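Local coordinates for heme utilization carrier protein (Escherichia coli O157:H7, PDB 6U9J) that probably carries heme in the cytosol during heme utilization and is linked to the anaerobic breakdown of heme to anaerobilin, at residues L15-V18 and A19-Y22. Numbering follows the deposited sequence.
Sequences LEVV and AEQY
V18 and Y22 meet one turn apart on the short helix 15-22, where four successive i to i+4 backbone bonds consume the carbonyls of L15, E16, V17 and V18. E20 N to E16 O is 2.6 Å and almost straight, 171° at the hydrogen; A19 N reaches L15 O at 3.1 Å. Q21 N to V17 O is equally short, 2.6 Å. The last bond, Y22 N to V18 O, is 2.8 Å but bent to 131°, and Y22 N also makes a weak bond to A19 O, so the final N-H is shared between two carbonyls. V18 O additionally sits at the edge of the Y22 ring, near its plane, 3.7 Å from CD1, while V18 CG1 touches the same CD1 at 4.3 Å. On the exposed side, with CG anti to its carbonyl carbon (chi1 -77°) and the chain extended beyond it, E20 crosses V17, its OE1 3.4 Å from V17 CA and close to CG2, a van der Waals contact without a polar bond. The polar ends of E16 and Y22 find partners outside the helix: E16 OE1 forms a salt bridge with K131, and Y22 OH hydrogen-bonds to V1 O. V18 packs on helices 3-7 and 26-31. Backbone bonding therefore holds the two-turn alpha-helix internally, leaving side chains to join it to its neighbours and, through K131, to the six-stranded sheet.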
ATOM      1  N   LEU A  15       8.118  -7.970 -14.876  1.00 37.43           N
ATOM      2  CA  LEU A  15       8.397  -6.993 -15.922  1.00 38.95           C
ATOM      3  C   LEU A  15       9.312  -5.866 -15.450  1.00 29.48           C
ATOM      4  O   LEU A  15       9.965  -5.226 -16.281  1.00 30.85           O
ATOM      5  CB  LEU A  15       7.088  -6.402 -16.455  1.00 28.37           C
ATOM      6  CG  LEU A  15       6.120  -7.370 -17.137  1.00 35.74           C
ATOM      7  CD1 LEU A  15       4.893  -6.623 -17.620  1.00 34.53           C
ATOM      8  CD2 LEU A  15       6.809  -8.094 -18.287  1.00 31.74           C
ATOM      9  N   GLU A  16       9.375  -5.608 -14.144  1.00 34.31           N
ATOM     10  CA  GLU A  16      10.312  -4.606 -13.643  1.00 40.15           C
ATOM     11  C   GLU A  16      11.752  -5.062 -13.832  1.00 42.67           C
ATOM     12  O   GLU A  16      12.630  -4.248 -14.145  1.00 41.02           O
ATOM     13  CB  GLU A  16      10.032  -4.312 -12.170  1.00 39.33           C
ATOM     14  CG  GLU A  16       8.756  -3.518 -11.927  1.00 37.11           C
ATOM     15  CD  GLU A  16       7.523  -4.407 -11.827  1.00 43.55           C
ATOM     16  OE1 GLU A  16       6.446  -3.890 -11.461  1.00 38.71           O
ATOM     17  OE2 GLU A  16       7.626  -5.624 -12.103  1.00 41.82           O
ATOM     18  N   VAL A  17      12.009  -6.362 -13.653  1.00 49.04           N
ATOM     19  CA  VAL A  17      13.347  -6.890 -13.898  1.00 41.18           C
ATOM     20  C   VAL A  17      13.744  -6.666 -15.352  1.00 45.27           C
ATOM     21  O   VAL A  17      14.899  -6.338 -15.653  1.00 52.46           O
ATOM     22  CB  VAL A  17      13.409  -8.377 -13.499  1.00 54.54           C
ATOM     23  CG1 VAL A  17      14.628  -9.053 -14.103  1.00 46.26           C
ATOM     24  CG2 VAL A  17      13.414  -8.521 -11.977  1.00 52.51           C
ATOM     25  N   VAL A  18      12.789  -6.799 -16.277  1.00 35.19           N
ATOM     26  CA  VAL A  18      13.071  -6.512 -17.684  1.00 37.51           C
ATOM     27  C   VAL A  18      13.433  -5.045 -17.866  1.00 40.23           C
ATOM     28  O   VAL A  18      14.378  -4.705 -18.586  1.00 42.24           O
ATOM     29  CB  VAL A  18      11.876  -6.901 -18.571  1.00 37.66           C
ATOM     30  CG1 VAL A  18      12.128  -6.453 -20.001  1.00 34.97           C
ATOM     31  CG2 VAL A  18      11.623  -8.395 -18.507  1.00 37.47           C
ATOM     32  N   ALA A  19      12.661  -4.147 -17.248  1.00 41.76           N
ATOM     33  CA  ALA A  19      13.007  -2.732 -17.318  1.00 38.18           C
ATOM     34  C   ALA A  19      14.337  -2.465 -16.624  1.00 41.29           C
ATOM     35  O   ALA A  19      15.163  -1.700 -17.134  1.00 39.23           O
ATOM     36  CB  ALA A  19      11.895  -1.876 -16.707  1.00 39.55           C
ATOM     37  N   GLU A  20      14.560  -3.091 -15.465  1.00 49.54           N
ATOM     38  CA  GLU A  20      15.871  -3.035 -14.820  1.00 56.14           C
ATOM     39  C   GLU A  20      16.957  -3.528 -15.765  1.00 55.18           C
ATOM     40  O   GLU A  20      17.955  -2.838 -16.010  1.00 57.77           O
ATOM     41  CB  GLU A  20      15.868  -3.871 -13.539  1.00 53.69           C
ATOM     42  CG  GLU A  20      15.184  -3.227 -12.351  1.00 56.07           C
ATOM     43  CD  GLU A  20      15.051  -4.185 -11.181  1.00 77.00           C
ATOM     44  OE1 GLU A  20      15.180  -5.410 -11.397  1.00 71.62           O
ATOM     45  OE2 GLU A  20      14.819  -3.717 -10.045  1.00 91.40           O
ATOM     46  N   GLN A  21      16.767  -4.725 -16.322  1.00 47.61           N
ATOM     47  CA  GLN A  21      17.779  -5.311 -17.195  1.00 56.47           C
ATOM     48  C   GLN A  21      18.009  -4.462 -18.442  1.00 51.79           C
ATOM     49  O   GLN A  21      19.112  -4.465 -19.001  1.00 49.13           O
ATOM     50  CB  GLN A  21      17.368  -6.741 -17.560  1.00 47.88           C
ATOM     51  CG  GLN A  21      17.834  -7.243 -18.912  1.00 50.57           C
ATOM     52  CD  GLN A  21      17.289  -8.619 -19.222  1.00 61.77           C
ATOM     53  OE1 GLN A  21      16.210  -8.986 -18.752  1.00 64.15           O
ATOM     54  NE2 GLN A  21      18.028  -9.390 -20.018  1.00 61.87           N
ATOM     55  N   TYR A  22      17.005  -3.698 -18.867  1.00 46.44           N
ATOM     56  CA  TYR A  22      17.100  -2.888 -20.074  1.00 40.67           C
ATOM     57  C   TYR A  22      17.301  -1.407 -19.786  1.00 52.01           C
ATOM     58  O   TYR A  22      17.349  -0.609 -20.730  1.00 43.05           O
ATOM     59  CB  TYR A  22      15.847  -3.074 -20.934  1.00 52.29           C
ATOM     60  CG  TYR A  22      16.030  -4.044 -22.076  1.00 46.58           C
ATOM     61  CD1 TYR A  22      15.871  -5.409 -21.883  1.00 43.13           C
ATOM     62  CD2 TYR A  22      16.366  -3.595 -23.345  1.00 43.70           C
ATOM     63  CE1 TYR A  22      16.042  -6.303 -22.927  1.00 48.11           C
ATOM     64  CE2 TYR A  22      16.538  -4.478 -24.396  1.00 51.83           C
ATOM     65  CZ  TYR A  22      16.375  -5.830 -24.182  1.00 44.29           C
ATOM     66  OH  TYR A  22      16.545  -6.713 -25.222  1.00 52.62           O
TER